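Local structure of OBCA, Oxalate Biosynthetic Component A (Burkholderia glumae, 4NNB) at residues 24-37 against 235-247. The protein is a TIM-barrel protein with an additional N-terminal domain, named as a component of oxalate biosynthesis. Sequence-based numbering, arbitrary orientation.
Sequences EATFIPSFLLEGFF and RIEIPGLGVVTVG
E24 grips T245 on one strand of a beta hairpin, 235-238 paired antiparallel with 242-246, whose tip packs against strand 27-29 and helix 30-33. The hairpin projects far from the magnesium ion and oxaloacetate site of the barrel. The extended E24 side chain crosses that of T245 at about a right angle, and both carboxylate oxygens are used. OE1 of E24 takes the backbone N of T245 at 2.7 Å, on the syn side but 20° out of the carboxylate plane, through a nearly straight bond (169°). With its syn lone pair, E24 OE2 receives the hydroxyl OG1 of T245 at 2.5 Å. A water bridges A25 N and V243 O beside this clamp.

Near the turn, L241 and G242 both face I238 in a classic beta bulge. L241 has CG anti to its backbone N (chi1 -160°), which carries CD2 to CG1 of I28 at 3.5 Å; this methyl also packs against the carbonyl O of F27, buried without a hydrogen-bond partner. I28 CD1 meets CD1 of I238 at 3.5 Å. P239 touches two phenylalanines: its CD meets CZ of F37 obliquely at 3.6 Å, and its CB makes a CH-pi contact over one face of F36, 4.2 Å from the ring centroid.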
loop_
_atom_site.group_PDB
_atom_site.type_symbol
_atom_site.label_atom_id
_atom_site.label_comp_id
_atom_site.label_asym_id
_atom_site.label_seq_id
_atom_site.Cartn_x
_atom_site.Cartn_y
_atom_site.Cartn_z
ATOM N N GLU A 24 13.561 11.045 12.092
ATOM C CA GLU A 24 13.126 12.424 12.309
ATOM C C GLU A 24 12.249 12.505 13.540
ATOM O O GLU A 24 11.656 11.505 13.952
ATOM C CB GLU A 24 12.383 13.003 11.085
ATOM C CG GLU A 24 13.326 13.447 9.954
ATOM C CD GLU A 24 12.718 14.474 8.978
ATOM O OE1 GLU A 24 11.489 14.712 8.987
ATOM O OE2 GLU A 24 13.504 15.053 8.195
ATOM N N ALA A 25 12.171 13.699 14.126
ATOM C CA ALA A 25 11.324 13.935 15.289
ATOM C C ALA A 25 9.885 13.534 15.003
ATOM O O ALA A 25 9.397 13.700 13.886
ATOM C CB ALA A 25 11.388 15.387 15.698
ATOM N N THR A 26 9.198 13.027 16.022
ATOM C CA THR A 26 7.819 12.589 15.850
ATOM C C THR A 26 6.871 13.370 16.737
ATOM O O THR A 26 5.661 13.136 16.727
ATOM C CB THR A 26 7.664 11.082 16.128
ATOM O OG1 THR A 26 8.130 10.787 17.456
ATOM C CG2 THR A 26 8.464 10.272 15.112
ATOM N N PHE A 27 7.421 14.311 17.496
ATOM C CA PHE A 27 6.615 15.167 18.359
ATOM C C PHE A 27 7.224 16.563 18.411
ATOM O O PHE A 27 8.440 16.725 18.578
ATOM C CB PHE A 27 6.516 14.573 19.769
ATOM C CG PHE A 27 5.798 15.456 20.766
ATOM C CD1 PHE A 27 4.425 15.656 20.683
ATOM C CD2 PHE A 27 6.497 16.064 21.799
ATOM C CE1 PHE A 27 3.763 16.460 21.601
ATOM C CE2 PHE A 27 5.842 16.872 22.725
ATOM C CZ PHE A 27 4.474 17.068 22.627
ATOM N N ILE A 28 6.375 17.567 18.233
ATOM C CA ILE A 28 6.794 18.958 18.311
ATOM C C ILE A 28 5.959 19.627 19.380
ATOM O O ILE A 28 4.761 19.829 19.199
ATOM C CB ILE A 28 6.580 19.695 16.971
ATOM C CG1 ILE A 28 7.356 18.995 15.852
ATOM C CG2 ILE A 28 6.998 21.150 17.089
ATOM C CD1 ILE A 28 7.030 19.486 14.451
ATOM N N PRO A 29 6.588 19.958 20.514
ATOM C CA PRO A 29 5.912 20.632 21.633
ATOM C C PRO A 29 5.386 22.030 21.263
ATOM O O PRO A 29 6.105 22.814 20.643
ATOM C CB PRO A 29 7.014 20.737 22.696
ATOM C CG PRO A 29 8.307 20.616 21.936
ATOM C CD PRO A 29 8.011 19.695 20.795
ATOM N N SER A 30 4.141 22.313 21.640
ATOM C CA SER A 30 3.486 23.589 21.347
ATOM C C SER A 30 4.309 24.807 21.757
ATOM O O SER A 30 4.421 25.773 20.999
ATOM C CB SER A 30 2.120 23.657 22.029
ATOM O OG SER A 30 1.144 22.946 21.300
ATOM N N PHE A 31 4.889 24.756 22.951
ATOM C CA PHE A 31 5.597 25.910 23.487
ATOM C C PHE A 31 6.802 26.302 22.640
ATOM O O PHE A 31 7.181 27.472 22.598
ATOM C CB PHE A 31 5.987 25.692 24.952
ATOM C CG PHE A 31 7.179 24.804 25.149
ATOM C CD1 PHE A 31 7.021 23.435 25.290
ATOM C CD2 PHE A 31 8.456 25.344 25.235
ATOM C CE1 PHE A 31 8.115 22.613 25.494
ATOM C CE2 PHE A 31 9.556 24.529 25.429
ATOM C CZ PHE A 31 9.386 23.160 25.562
ATOM N N LEU A 32 7.392 25.327 21.954
ATOM C CA LEU A 32 8.550 25.595 21.108
ATOM C C LEU A 32 8.175 26.265 19.793
ATOM O O LEU A 32 8.893 27.132 19.307
ATOM C CB LEU A 32 9.347 24.315 20.847
ATOM C CG LEU A 32 10.488 24.127 21.844
ATOM C CD1 LEU A 32 11.413 23.016 21.399
ATOM C CD2 LEU A 32 11.265 25.424 22.005
ATOM N N LEU A 33 7.053 25.852 19.219
ATOM C CA LEU A 33 6.588 26.416 17.961
ATOM C C LEU A 33 5.945 27.760 18.251
ATOM O O LEU A 33 6.255 28.774 17.619
ATOM C CB LEU A 33 5.566 25.477 17.324
ATOM C CG LEU A 33 5.230 25.699 15.856
ATOM C CD1 LEU A 33 6.467 25.463 15.010
ATOM C CD2 LEU A 33 4.092 24.783 15.432
ATOM N N GLU A 34 5.047 27.746 19.228
ATOM C CA GLU A 34 4.322 28.931 19.656
ATOM C C GLU A 34 5.089 29.578 20.810
ATOM O O GLU A 34 4.986 29.165 21.967
ATOM C CB GLU A 34 2.881 28.534 20.013
ATOM C CG GLU A 34 2.180 29.349 21.069
ATOM C CD GLU A 34 1.774 28.492 22.249
ATOM O OE1 GLU A 34 2.608 28.294 23.158
ATOM O OE2 GLU A 34 0.625 28.004 22.265
ATOM N N GLY A 35 5.898 30.578 20.470
ATOM C CA GLY A 35 6.806 31.183 21.424
ATOM C C GLY A 35 8.218 31.258 20.876
ATOM O O GLY A 35 9.163 31.514 21.616
ATOM N N PHE A 36 8.358 31.024 19.573
ATOM C CA PHE A 36 9.646 31.149 18.894
ATOM C C PHE A 36 9.480 31.735 17.500
ATOM O O PHE A 36 10.415 32.294 16.927
ATOM C CB PHE A 36 10.336 29.797 18.796
ATOM C CG PHE A 36 11.444 29.621 19.771
ATOM C CD1 PHE A 36 12.708 30.096 19.483
ATOM C CD2 PHE A 36 11.224 28.981 20.979
ATOM C CE1 PHE A 36 13.737 29.936 20.379
ATOM C CE2 PHE A 36 12.251 28.815 21.884
ATOM C CZ PHE A 36 13.507 29.294 21.584
ATOM N N PHE A 37 8.285 31.580 16.949
ATOM C CA PHE A 37 7.945 32.208 15.686
ATOM C C PHE A 37 6.786 33.166 15.951
ATOM O O PHE A 37 6.096 33.038 16.965
ATOM C CB PHE A 37 7.556 31.149 14.654
ATOM C CG PHE A 37 8.586 30.065 14.473
ATOM C CD1 PHE A 37 9.656 30.241 13.612
ATOM C CD2 PHE A 37 8.477 28.866 15.162
ATOM C CE1 PHE A 37 10.604 29.241 13.441
ATOM C CE2 PHE A 37 9.420 27.864 14.999
ATOM C CZ PHE A 37 10.486 28.051 14.137
ATOM N N ARG A 235 12.479 21.392 4.102
ATOM C CA ARG A 235 12.955 21.179 5.461
ATOM C C ARG A 235 12.515 22.324 6.372
ATOM O O ARG A 235 12.829 23.485 6.114
ATOM C CB ARG A 235 14.483 21.054 5.465
ATOM C CG ARG A 235 14.999 19.746 4.887
ATOM C CD ARG A 235 16.500 19.802 4.600
ATOM N NE ARG A 235 17.300 19.972 5.805
ATOM C CZ ARG A 235 17.673 18.971 6.597
ATOM N NH1 ARG A 235 17.315 17.724 6.313
ATOM N NH2 ARG A 235 18.401 19.217 7.673
ATOM N N ILE A 236 11.777 21.991 7.430
ATOM C CA ILE A 236 11.326 22.979 8.404
ATOM C C ILE A 236 12.186 22.890 9.662
ATOM O O ILE A 236 12.256 21.838 10.294
ATOM C CB ILE A 236 9.850 22.756 8.789
ATOM C CG1 ILE A 236 8.956 22.794 7.550
ATOM C CG2 ILE A 236 9.391 23.799 9.800
ATOM C CD1 ILE A 236 7.489 22.572 7.858
ATOM N N GLU A 237 12.838 23.991 10.027
ATOM C CA GLU A 237 13.736 23.985 11.173
ATOM C C GLU A 237 13.042 24.514 12.424
ATOM O O GLU A 237 12.397 25.560 12.393
ATOM C CB GLU A 237 15.011 24.779 10.880
ATOM C CG GLU A 237 16.073 24.654 11.969
ATOM C CD GLU A 237 17.488 24.621 11.416
ATOM O OE1 GLU A 237 18.048 25.702 11.137
ATOM O OE2 GLU A 237 18.038 23.510 11.260
ATOM N N ILE A 238 13.169 23.771 13.518
ATOM C CA ILE A 238 12.501 24.113 14.772
ATOM C C ILE A 238 13.504 24.120 15.919
ATOM O O ILE A 238 14.100 23.090 16.233
ATOM C CB ILE A 238 11.357 23.127 15.065
ATOM C CG1 ILE A 238 10.259 23.282 14.007
ATOM C CG2 ILE A 238 10.799 23.347 16.463
ATOM C CD1 ILE A 238 9.102 22.325 14.157
ATOM N N PRO A 239 13.712 25.291 16.538
ATOM C CA PRO A 239 14.714 25.413 17.605
ATOM C C PRO A 239 14.419 24.469 18.763
ATOM O O PRO A 239 13.257 24.196 19.058
ATOM C CB PRO A 239 14.569 26.870 18.055
ATOM C CG PRO A 239 13.997 27.578 16.866
ATOM C CD PRO A 239 13.063 26.579 16.239
ATOM N N GLY A 240 15.469 23.957 19.397
ATOM C CA GLY A 240 15.303 23.018 20.490
ATOM C C GLY A 240 14.640 21.731 20.041
ATOM O O GLY A 240 13.972 21.058 20.830
ATOM N N LEU A 241 14.816 21.388 18.767
ATOM C CA LEU A 241 14.206 20.180 18.227
ATOM C C LEU A 241 14.961 19.658 17.019
ATOM O O LEU A 241 15.344 18.493 16.985
ATOM C CB LEU A 241 12.736 20.418 17.868
ATOM C CG LEU A 241 11.928 19.123 17.773
ATOM C CD1 LEU A 241 12.056 18.348 19.070
ATOM C CD2 LEU A 241 10.476 19.412 17.481
ATOM N N GLY A 242 15.170 20.519 16.026
ATOM C CA GLY A 242 15.873 20.113 14.824
ATOM C C GLY A 242 15.007 20.211 13.581
ATOM O O GLY A 242 13.991 20.908 13.571
ATOM N N VAL A 243 15.401 19.500 12.531
ATOM C CA VAL A 243 14.719 19.605 11.246
ATOM C C VAL A 243 13.670 18.512 11.040
ATOM O O VAL A 243 13.914 17.333 11.299
ATOM C CB VAL A 243 15.732 19.573 10.078
ATOM C CG1 VAL A 243 15.029 19.758 8.742
ATOM C CG2 VAL A 243 16.801 20.637 10.277
ATOM N N VAL A 244 12.496 18.924 10.585
ATOM C CA VAL A 244 11.474 18.010 10.128
ATOM C C VAL A 244 11.281 18.255 8.616
ATOM O O VAL A 244 11.303 19.402 8.164
ATOM C CB VAL A 244 10.176 18.205 10.945
ATOM C CG1 VAL A 244 8.966 17.753 10.172
ATOM C CG2 VAL A 244 10.277 17.446 12.281
ATOM N N THR A 245 11.139 17.184 7.838
ATOM C CA THR A 245 10.981 17.291 6.382
ATOM C C THR A 245 9.545 16.967 5.987
ATOM O O THR A 245 9.032 15.906 6.339
ATOM C CB THR A 245 11.914 16.306 5.667
ATOM O OG1 THR A 245 13.249 16.478 6.153
ATOM C CG2 THR A 245 11.889 16.502 4.145
ATOM N N VAL A 246 8.893 17.876 5.272
ATOM C CA VAL A 246 7.527 17.640 4.804
ATOM C C VAL A 246 7.447 17.549 3.274
ATOM O O VAL A 246 8.376 17.954 2.568
ATOM C CB VAL A 246 6.571 18.718 5.304
ATOM C CG1 VAL A 246 6.574 18.748 6.814
ATOM C CG2 VAL A 246 6.983 20.075 4.766
ATOM N N GLY A 247 6.332 17.017 2.777
ATOM C CA GLY A 247 6.147 16.762 1.354
ATOM C C GLY A 247 4.908 15.917 1.090
ATOM O O GLY A 247 4.583 15.024 1.877
HETATM O O HOH W 1 14.027 15.886 13.340
#